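Local coordinates for protein thermostable monoacylglycerol lipase (Bacillus, PDB 4LHE) that probably hydrolyses monoacylglycerols to a free fatty acid and glycerol, as a heat-stable lipase of the alpha/beta-hydrolase fold, at residues H197-G202 with S224-T229; A121-P126 with Q176-L181; P13-N18 with Y81-Q86. All blocks are in the same frame, centred on the assembly; numbering follows the deposited sequence.

Overall arrangement
Interactions 1 and 2 are neighbours, with centres about 15 Å apart, and they touch: Val199 CG2 lies 3.9 Å from Ala122 CB, so the loop 197-202 packs against the loop 121-126. Interaction 3 stands apart, its centre about 27 Å from that of interaction 1 and about 26 Å from that of interaction 2, on the other side of the chain's centre. Along the chain the order is 3, 2, 1. All three surround one mixed sheet: interaction 3 sets one outermost strand, 14-16, against helix 70-87, interaction 2 joins the loop after strand 115-119 to the end of helix 164-179, and interaction 1, at the probable catalytic site, joins the loops after strands 188-193 and 216-221.

Interaction 1: residues H197-G202 with S224-T229; sequences HVVPPG and SYHVAT. With SO4 (sulfate ion), chain D.
The two loops carrying the acid and the base of a probable Ser-His-Asp triad meet here, Val198 and Val199 closing on the ring of His226 while His197 meets Tyr225. Val198 covers one face of the imidazole: its CB stands 3.8 Å from the centroid of the His226 ring, almost on the ring normal, which makes the contact CH-pi. Val199 approaches obliquely, its CG2 3.5 Å from His226 CE1. With CG anti to the backbone N (chi1 -174°), the His226 ring lies against Val198 and presents NE2 to a bound sulfate, probably from the crystallisation liquor. There His226 NE2 donates to sulfate O3 at 2.8 Å with an N-H...O angle of 147°, and the anion sits at the ring edge, its sulfur in the ring plane. The other nitrogen, ND1, is bonded to Asp196 OD2, so in this crystal both nitrogens are engaged, which probably fixes the ring's rotation. Asp196 is itself positioned by the backbone N-H groups of Val198 and Val199, which both meet its OD1. With an alanine here instead of His226, Asp196 OD2 and the sulfate would probably each lose their imidazole partner, and a gap would open next to Val198.

At the more exposed end, His197 and Tyr225 form a T-shaped pair, centroids 4.5 Å apart and planes at 68°. The imidazole edge points at the phenol, His197 CE1 lying 3.4 Å above the Tyr225 ring plane, over its centre. Asp148 ties the two loops together, its OD1 bonded to His197 ND1 and its OD2 to His226 N. Since the sulfate is also bonded to Ser97 OG and to the backbone N of Phe29 and Thr30, the arrangement is consistent with the catalytic centre of an alpha/beta-hydrolase, with an anion lodged between nucleophile and histidine.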
loop_
_atom_site.group_PDB
_atom_site.type_symbol
_atom_site.label_atom_id
_atom_site.label_comp_id
_atom_site.label_asym_id
_atom_site.label_seq_id
_atom_site.Cartn_x
_atom_site.Cartn_y
_atom_site.Cartn_z
ATOM N N HIS A 197 14.523 -1.439 5.175
ATOM C CA HIS A 197 14.932 -1.123 6.551
ATOM C C HIS A 197 13.746 -0.664 7.402
ATOM O O HIS A 197 13.938 -0.144 8.506
ATOM C CB HIS A 197 16.004 -0.018 6.589
ATOM C CG HIS A 197 17.115 -0.190 5.592
ATOM N ND1 HIS A 197 17.264 0.643 4.497
ATOM C CD2 HIS A 197 18.139 -1.071 5.538
ATOM C CE1 HIS A 197 18.326 0.265 3.804
ATOM N NE2 HIS A 197 18.876 -0.772 4.411
ATOM N N VAL A 198 12.528 -0.844 6.886
ATOM C CA VAL A 198 11.311 -0.444 7.597
ATOM C C VAL A 198 10.436 -1.647 7.923
ATOM O O VAL A 198 10.070 -1.860 9.080
ATOM C CB VAL A 198 10.477 0.571 6.786
ATOM C CG1 VAL A 198 9.196 0.921 7.526
ATOM C CG2 VAL A 198 11.290 1.819 6.510
ATOM N N VAL A 199 10.103 -2.420 6.890
ATOM C CA VAL A 199 9.303 -3.637 7.029
ATOM C C VAL A 199 10.227 -4.822 6.776
ATOM O O VAL A 199 10.892 -4.876 5.748
ATOM C CB VAL A 199 8.120 -3.657 6.020
ATOM C CG1 VAL A 199 7.393 -4.992 6.060
ATOM C CG2 VAL A 199 7.142 -2.529 6.326
ATOM N N PRO A 200 10.316 -5.750 7.743
ATOM C CA PRO A 200 11.252 -6.882 7.635
ATOM C C PRO A 200 10.864 -7.766 6.460
ATOM O O PRO A 200 9.674 -8.066 6.316
ATOM C CB PRO A 200 11.033 -7.645 8.948
ATOM C CG PRO A 200 10.421 -6.617 9.909
ATOM C CD PRO A 200 9.572 -5.751 9.018
ATOM N N PRO A 201 11.840 -8.170 5.625
ATOM C CA PRO A 201 11.521 -8.937 4.413
ATOM C C PRO A 201 10.794 -10.248 4.715
ATOM O O PRO A 201 10.120 -10.794 3.833
ATOM C CB PRO A 201 12.898 -9.220 3.804
ATOM C CG PRO A 201 13.785 -8.142 4.337
ATOM C CD PRO A 201 13.278 -7.865 5.720
ATOM N N GLY A 202 10.921 -10.736 5.948
ATOM C CA GLY A 202 10.262 -11.962 6.350
ATOM C C GLY A 202 8.745 -11.872 6.268
ATOM O O GLY A 202 8.071 -12.903 6.284
ATOM N N SER A 224 16.651 -1.835 -4.339
ATOM C CA SER A 224 15.692 -0.898 -3.765
ATOM C C SER A 224 15.603 -1.030 -2.269
ATOM O O SER A 224 15.722 -2.124 -1.730
ATOM C CB SER A 224 14.293 -1.141 -4.338
ATOM O OG SER A 224 14.250 -0.854 -5.715
ATOM N N TYR A 225 15.347 0.083 -1.599
ATOM C CA TYR A 225 14.995 0.020 -0.192
ATOM C C TYR A 225 13.471 0.089 -0.089
ATOM O O TYR A 225 12.761 -0.030 -1.096
ATOM C CB TYR A 225 15.525 1.230 0.575
ATOM C CG TYR A 225 17.030 1.366 0.601
ATOM C CD1 TYR A 225 17.859 0.286 0.314
ATOM C CD2 TYR A 225 17.620 2.588 0.917
ATOM C CE1 TYR A 225 19.244 0.429 0.337
ATOM C CE2 TYR A 225 18.993 2.740 0.942
ATOM C CZ TYR A 225 19.798 1.659 0.656
ATOM O OH TYR A 225 21.165 1.824 0.686
ATOM N N HIS A 226 12.978 0.289 1.126
ATOM C CA HIS A 226 11.542 0.210 1.397
ATOM C C HIS A 226 10.582 0.801 0.369
ATOM O O HIS A 226 9.623 0.137 -0.040
ATOM C CB HIS A 226 11.226 0.836 2.745
ATOM C CG HIS A 226 9.798 0.672 3.160
ATOM N ND1 HIS A 226 9.178 -0.558 3.199
ATOM C CD2 HIS A 226 8.872 1.573 3.568
ATOM C CE1 HIS A 226 7.933 -0.411 3.619
ATOM N NE2 HIS A 226 7.722 0.874 3.849
ATOM N N VAL A 227 10.816 2.052 -0.010
ATOM C CA VAL A 227 9.901 2.768 -0.909
ATOM C C VAL A 227 10.174 2.356 -2.353
ATOM O O VAL A 227 10.565 3.178 -3.179
ATOM C CB VAL A 227 10.070 4.277 -0.786
ATOM C CG1 VAL A 227 8.916 5.017 -1.510
ATOM C CG2 VAL A 227 10.090 4.666 0.679
ATOM N N ALA A 228 9.968 1.072 -2.637
ATOM C CA ALA A 228 10.426 0.440 -3.881
ATOM C C ALA A 228 9.750 0.995 -5.154
ATOM O O ALA A 228 10.325 0.959 -6.238
ATOM C CB ALA A 228 10.226 -1.082 -3.773
ATOM N N THR A 229 8.533 1.519 -5.004
ATOM C CA THR A 229 7.743 2.014 -6.135
ATOM C C THR A 229 8.349 3.280 -6.731
ATOM O O THR A 229 8.053 3.656 -7.871
ATOM C CB THR A 229 6.302 2.310 -5.698
ATOM O OG1 THR A 229 6.326 3.183 -4.556
ATOM C CG2 THR A 229 5.570 1.017 -5.320
HETATM S S SO4 D . 4.830 3.211 4.606
HETATM O O1 SO4 D . 4.588 4.522 5.205
HETATM O O2 SO4 D . 5.077 3.367 3.156
HETATM O O3 SO4 D . 6.016 2.616 5.220
HETATM O O4 SO4 D . 3.663 2.372 4.891
#

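Interaction 2: residues A121-P126 with Q176-L181; sequences AAVDIP and QTKAKL
A mixed apolar and ionic contact, in which Val123 and Asp124 meet the side chain of Lys178, joins the loop after strand 115-119 to the last turn of helix 164-179. The backbones come closest at Val123 and Lys178, with CA atoms 5.6 Å apart. One branch of the valine does the touching: Val123 CG1 lies 3.6 Å from Lys178 CG, and the two side chains cross at about a right angle. Because the lysine chain starts anti to its own backbone N (chi1 177°) and stays extended, its methylenes pass over Val123 and deliver the ammonium to Asp124. The salt bridge there is rather long, with Lys178 NZ 3.4 Å from Asp124 OD2. Lys178 NZ is nearer still to Asp124 CB, at 3.2 Å, so the ammonium stands alongside the root of the carboxylate and does not meet its oxygens head-on.

Helix 202-210 backs the contact: Ile206 touches both Val123 and Lys178, and Asn203 OD1 accepts the backbone N-H groups of Val123 and Asp124. From helix 98-109, Thr101 and Tyr105 pack on Thr177, and Thr101 OG1 bonds Ala122 O, so both helices meet the loop that leaves strand 115-119 and the end of helix 164-179.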
loop_
_atom_site.group_PDB
_atom_site.type_symbol
_atom_site.label_atom_id
_atom_site.label_comp_id
_atom_site.label_asym_id
_atom_site.label_seq_id
_atom_site.Cartn_x
_atom_site.Cartn_y
_atom_site.Cartn_z
ATOM N N ALA A 121 4.632 -5.242 1.835
ATOM C CA ALA A 121 3.451 -5.203 2.697
ATOM C C ALA A 121 3.810 -5.520 4.142
ATOM O O ALA A 121 4.644 -6.395 4.412
ATOM C CB ALA A 121 2.390 -6.164 2.193
ATOM N N ALA A 122 3.173 -4.790 5.054
ATOM C CA ALA A 122 3.422 -4.901 6.491
ATOM C C ALA A 122 2.342 -5.736 7.171
ATOM O O ALA A 122 1.153 -5.406 7.090
ATOM C CB ALA A 122 3.472 -3.509 7.105
ATOM N N VAL A 123 2.760 -6.800 7.857
ATOM C CA VAL A 123 1.832 -7.752 8.478
ATOM C C VAL A 123 2.185 -8.047 9.945
ATOM O O VAL A 123 1.306 -8.331 10.771
ATOM C CB VAL A 123 1.728 -9.045 7.615
ATOM C CG1 VAL A 123 1.635 -10.284 8.470
ATOM C CG2 VAL A 123 0.548 -8.949 6.639
ATOM N N ASP A 124 3.467 -7.942 10.274
ATOM C CA ASP A 124 3.920 -8.136 11.650
ATOM C C ASP A 124 5.191 -7.319 11.935
ATOM O O ASP A 124 6.301 -7.784 11.668
ATOM C CB ASP A 124 4.168 -9.630 11.907
ATOM C CG ASP A 124 4.709 -9.915 13.308
ATOM O OD1 ASP A 124 4.287 -9.232 14.273
ATOM O OD2 ASP A 124 5.555 -10.833 13.441
ATOM N N ILE A 125 5.036 -6.104 12.465
ATOM C CA ILE A 125 6.201 -5.264 12.775
ATOM C C ILE A 125 6.547 -5.273 14.266
ATOM O O ILE A 125 5.815 -4.704 15.081
ATOM C CB ILE A 125 6.018 -3.789 12.339
ATOM C CG1 ILE A 125 5.659 -3.681 10.854
ATOM C CG2 ILE A 125 7.281 -2.986 12.633
ATOM C CD1 ILE A 125 5.812 -2.264 10.306
ATOM N N PRO A 126 7.670 -5.925 14.618
ATOM C CA PRO A 126 8.234 -5.938 15.972
ATOM C C PRO A 126 8.408 -4.523 16.500
ATOM O O PRO A 126 7.759 -4.133 17.472
ATOM C CB PRO A 126 9.617 -6.586 15.768
ATOM C CG PRO A 126 9.864 -6.554 14.267
ATOM C CD PRO A 126 8.502 -6.697 13.681
ATOM N N GLN A 176 -5.711 -7.593 12.410
ATOM C CA GLN A 176 -6.928 -8.072 11.772
ATOM C C GLN A 176 -6.603 -8.617 10.374
ATOM O O GLN A 176 -7.311 -9.497 9.873
ATOM C CB GLN A 176 -7.967 -6.935 11.695
ATOM C CG GLN A 176 -9.429 -7.376 11.808
ATOM C CD GLN A 176 -10.417 -6.353 11.232
ATOM O OE1 GLN A 176 -11.187 -6.660 10.309
ATOM N NE2 GLN A 176 -10.405 -5.139 11.781
ATOM N N THR A 177 -5.524 -8.118 9.759
ATOM C CA THR A 177 -5.141 -8.547 8.400
ATOM C C THR A 177 -4.377 -9.865 8.409
ATOM O O THR A 177 -4.717 -10.797 7.685
ATOM C CB THR A 177 -4.277 -7.486 7.665
ATOM O OG1 THR A 177 -5.009 -6.259 7.552
ATOM C CG2 THR A 177 -3.898 -7.969 6.275
ATOM N N LYS A 178 -3.340 -9.941 9.229
ATOM C CA LYS A 178 -2.555 -11.162 9.344
ATOM C C LYS A 178 -3.417 -12.346 9.794
ATOM O O LYS A 178 -3.282 -13.459 9.283
ATOM C CB LYS A 178 -1.427 -10.941 10.340
ATOM C CG LYS A 178 -0.579 -12.165 10.596
ATOM C CD LYS A 178 0.385 -11.846 11.718
ATOM C CE LYS A 178 1.422 -12.929 11.911
ATOM N NZ LYS A 178 2.623 -12.356 12.589
ATOM N N ALA A 179 -4.313 -12.090 10.743
ATOM C CA ALA A 179 -5.201 -13.126 11.267
ATOM C C ALA A 179 -6.033 -13.771 10.164
ATOM O O ALA A 179 -6.323 -14.974 10.205
ATOM C CB ALA A 179 -6.113 -12.544 12.345
ATOM N N LYS A 180 -6.409 -12.970 9.171
ATOM C CA LYS A 180 -7.347 -13.426 8.164
ATOM C C LYS A 180 -6.731 -13.727 6.800
ATOM O O LYS A 180 -7.457 -13.733 5.817
ATOM C CB LYS A 180 -8.464 -12.394 7.992
ATOM C CG LYS A 180 -9.314 -12.161 9.230
ATOM C CD LYS A 180 -10.259 -13.326 9.465
ATOM C CE LYS A 180 -9.896 -14.112 10.726
ATOM N NZ LYS A 180 -10.591 -13.590 11.942
ATOM N N LEU A 181 -5.424 -13.997 6.736
ATOM C CA LEU A 181 -4.753 -14.293 5.457
ATOM C C LEU A 181 -5.396 -15.452 4.695
ATOM O O LEU A 181 -5.555 -15.405 3.468
ATOM C CB LEU A 181 -3.259 -14.561 5.675
ATOM C CG LEU A 181 -2.443 -13.302 5.995
ATOM C CD1 LEU A 181 -0.983 -13.596 6.287
ATOM C CD2 LEU A 181 -2.568 -12.288 4.845
#

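Interaction 3: residues P13-N18 with Y81-Q86; sequences PFYAEN and YGWLKQ
Tyr15 and Trp83 form an edge-to-face pair, the phenol edge directed at the six-membered ring of the indole. The centroids of the Tyr15 ring and that six-membered ring lie 5.1 Å apart with planes at 61°. Tyr15 CD1 does the touching, 3.8 Å from Trp83 CE2 and over one face of the indole, while Tyr15 CB reaches Trp83 CZ2 at 3.9 Å. Just past the strand, Glu17 approaches the six-membered ring obliquely, at CZ2 and CH2: its CG is 4.0 Å from Trp83 CH2 and its OE2 3.9 Å from Trp83 CZ2. The carboxylate plane stands at 88° to the ring.

Trp83 can serve both residues because its CG is anti to the backbone N (chi1 -176°), which carries the indole from helix 70-87 across to the edge strand. The indole also touches Thr49 and Cys51 of strand 49-52, and that strand holds 14-16 through backbone hydrogen bonds of Phe14 with Leu52 and Ala16 with Val50. Arg87 completes the second shell: it makes a salt bridge to Glu17 OE2, a cation-pi contact with Trp83 and a hydrogen bond to Trp83 O.

The indole therefore meets a phenol edge, aliphatic carbons and a guanidinium whose charge is probably balanced by Glu17, which implies that helix and edge strand are joined at the surface by dispersion and electrostatics together.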
loop_
_atom_site.group_PDB
_atom_site.type_symbol
_atom_site.label_atom_id
_atom_site.label_comp_id
_atom_site.label_asym_id
_atom_site.label_seq_id
_atom_site.Cartn_x
_atom_site.Cartn_y
_atom_site.Cartn_z
ATOM N N PRO A 13 -5.252 12.463 -5.682
ATOM C CA PRO A 13 -5.590 11.148 -6.247
ATOM C C PRO A 13 -5.590 11.157 -7.786
ATOM O O PRO A 13 -5.540 12.224 -8.397
ATOM C CB PRO A 13 -6.999 10.885 -5.698
ATOM C CG PRO A 13 -7.563 12.266 -5.436
ATOM C CD PRO A 13 -6.386 13.071 -4.955
ATOM N N PHE A 14 -5.642 9.972 -8.394
ATOM C CA PHE A 14 -5.549 9.835 -9.839
ATOM C C PHE A 14 -6.550 8.787 -10.300
ATOM O O PHE A 14 -6.520 7.642 -9.840
ATOM C CB PHE A 14 -4.108 9.467 -10.253
ATOM C CG PHE A 14 -3.965 9.073 -11.705
ATOM C CD1 PHE A 14 -4.128 10.005 -12.717
ATOM C CD2 PHE A 14 -3.652 7.770 -12.052
ATOM C CE1 PHE A 14 -3.992 9.633 -14.050
ATOM C CE2 PHE A 14 -3.520 7.399 -13.382
ATOM C CZ PHE A 14 -3.690 8.328 -14.377
ATOM N N TYR A 15 -7.456 9.195 -11.192
ATOM C CA TYR A 15 -8.420 8.280 -11.797
ATOM C C TYR A 15 -8.288 8.298 -13.320
ATOM O O TYR A 15 -8.073 9.359 -13.916
ATOM C CB TYR A 15 -9.855 8.674 -11.411
ATOM C CG TYR A 15 -10.085 8.763 -9.916
ATOM C CD1 TYR A 15 -10.610 7.682 -9.213
ATOM C CD2 TYR A 15 -9.772 9.921 -9.209
ATOM C CE1 TYR A 15 -10.825 7.751 -7.849
ATOM C CE2 TYR A 15 -9.981 9.998 -7.839
ATOM C CZ TYR A 15 -10.502 8.904 -7.168
ATOM O OH TYR A 15 -10.722 8.968 -5.812
ATOM N N ALA A 16 -8.414 7.128 -13.945
ATOM C CA ALA A 16 -8.418 7.044 -15.406
ATOM C C ALA A 16 -9.239 5.867 -15.877
ATOM O O ALA A 16 -9.009 4.724 -15.449
ATOM C CB ALA A 16 -7.005 6.969 -15.970
ATOM N N GLU A 17 -10.190 6.151 -16.766
ATOM C CA GLU A 17 -11.095 5.143 -17.303
ATOM C C GLU A 17 -10.861 4.640 -18.712
ATOM O O GLU A 17 -11.238 5.291 -19.688
ATOM C CB GLU A 17 -12.515 5.693 -17.405
ATOM C CG GLU A 17 -13.053 6.243 -16.112
ATOM C CD GLU A 17 -14.568 6.155 -16.053
ATOM O OE1 GLU A 17 -15.151 5.385 -16.853
ATOM O OE2 GLU A 17 -15.165 6.849 -15.204
ATOM N N ASN A 18 -10.226 3.482 -18.802
ATOM C CA ASN A 18 -9.898 2.883 -20.078
ATOM C C ASN A 18 -10.539 1.600 -20.579
ATOM O O ASN A 18 -11.471 1.660 -21.375
ATOM C CB ASN A 18 -8.388 2.658 -20.022
ATOM C CG ASN A 18 -7.607 3.964 -19.997
ATOM O OD1 ASN A 18 -7.803 4.835 -20.853
ATOM N ND2 ASN A 18 -6.726 4.114 -19.009
ATOM N N TYR A 81 -12.294 0.684 -4.430
ATOM C CA TYR A 81 -12.717 -0.595 -4.983
ATOM C C TYR A 81 -14.121 -0.491 -5.580
ATOM O O TYR A 81 -14.404 -1.044 -6.663
ATOM C CB TYR A 81 -12.648 -1.664 -3.891
ATOM C CG TYR A 81 -13.363 -2.937 -4.227
ATOM C CD1 TYR A 81 -12.724 -3.947 -4.924
ATOM C CD2 TYR A 81 -14.681 -3.141 -3.816
ATOM C CE1 TYR A 81 -13.383 -5.127 -5.222
ATOM C CE2 TYR A 81 -15.349 -4.315 -4.107
ATOM C CZ TYR A 81 -14.697 -5.300 -4.807
ATOM O OH TYR A 81 -15.372 -6.459 -5.088
ATOM N N GLY A 82 -14.986 0.253 -4.900
ATOM C CA GLY A 82 -16.347 0.450 -5.367
ATOM C C GLY A 82 -16.412 1.237 -6.666
ATOM O O GLY A 82 -17.206 0.914 -7.571
ATOM N N TRP A 83 -15.581 2.271 -6.760
ATOM C CA TRP A 83 -15.461 3.051 -7.995
ATOM C C TRP A 83 -15.044 2.156 -9.151
ATOM O O TRP A 83 -15.595 2.252 -10.254
ATOM C CB TRP A 83 -14.450 4.182 -7.801
ATOM C CG TRP A 83 -14.318 5.104 -8.973
ATOM C CD1 TRP A 83 -15.063 6.214 -9.230
ATOM C CD2 TRP A 83 -13.374 4.993 -10.042
ATOM N NE1 TRP A 83 -14.645 6.799 -10.396
ATOM C CE2 TRP A 83 -13.606 6.072 -10.916
ATOM C CE3 TRP A 83 -12.350 4.082 -10.347
ATOM C CZ2 TRP A 83 -12.852 6.273 -12.081
ATOM C CZ3 TRP A 83 -11.603 4.279 -11.503
ATOM C CH2 TRP A 83 -11.858 5.374 -12.353
ATOM N N LEU A 84 -14.073 1.282 -8.905
ATOM C CA LEU A 84 -13.599 0.352 -9.933
ATOM C C LEU A 84 -14.669 -0.675 -10.300
ATOM O O LEU A 84 -14.885 -0.974 -11.486
ATOM C CB LEU A 84 -12.367 -0.409 -9.440
ATOM C CG LEU A 84 -10.989 0.215 -9.652
ATOM C CD1 LEU A 84 -9.901 -0.819 -9.303
ATOM C CD2 LEU A 84 -10.837 0.684 -11.066
ATOM N N LYS A 85 -15.343 -1.215 -9.285
ATOM C CA LYS A 85 -16.338 -2.266 -9.526
ATOM C C LYS A 85 -17.502 -1.782 -10.399
ATOM O O LYS A 85 -18.105 -2.568 -11.143
ATOM C CB LYS A 85 -16.844 -2.828 -8.205
ATOM C CG LYS A 85 -16.934 -4.335 -8.201
ATOM C CD LYS A 85 -17.712 -4.821 -6.983
ATOM C CE LYS A 85 -17.842 -6.335 -6.986
ATOM N NZ LYS A 85 -18.818 -6.796 -5.955
ATOM N N GLN A 86 -17.797 -0.485 -10.339
ATOM C CA GLN A 86 -18.821 0.091 -11.214
ATOM C C GLN A 86 -18.385 0.067 -12.668
ATOM O O GLN A 86 -19.216 0.019 -13.568
ATOM C CB GLN A 86 -19.128 1.542 -10.821
ATOM C CG GLN A 86 -19.917 1.714 -9.525
ATOM C CD GLN A 86 -20.101 3.179 -9.145
ATOM O OE1 GLN A 86 -19.130 3.888 -8.832
ATOM N NE2 GLN A 86 -21.346 3.641 -9.174
#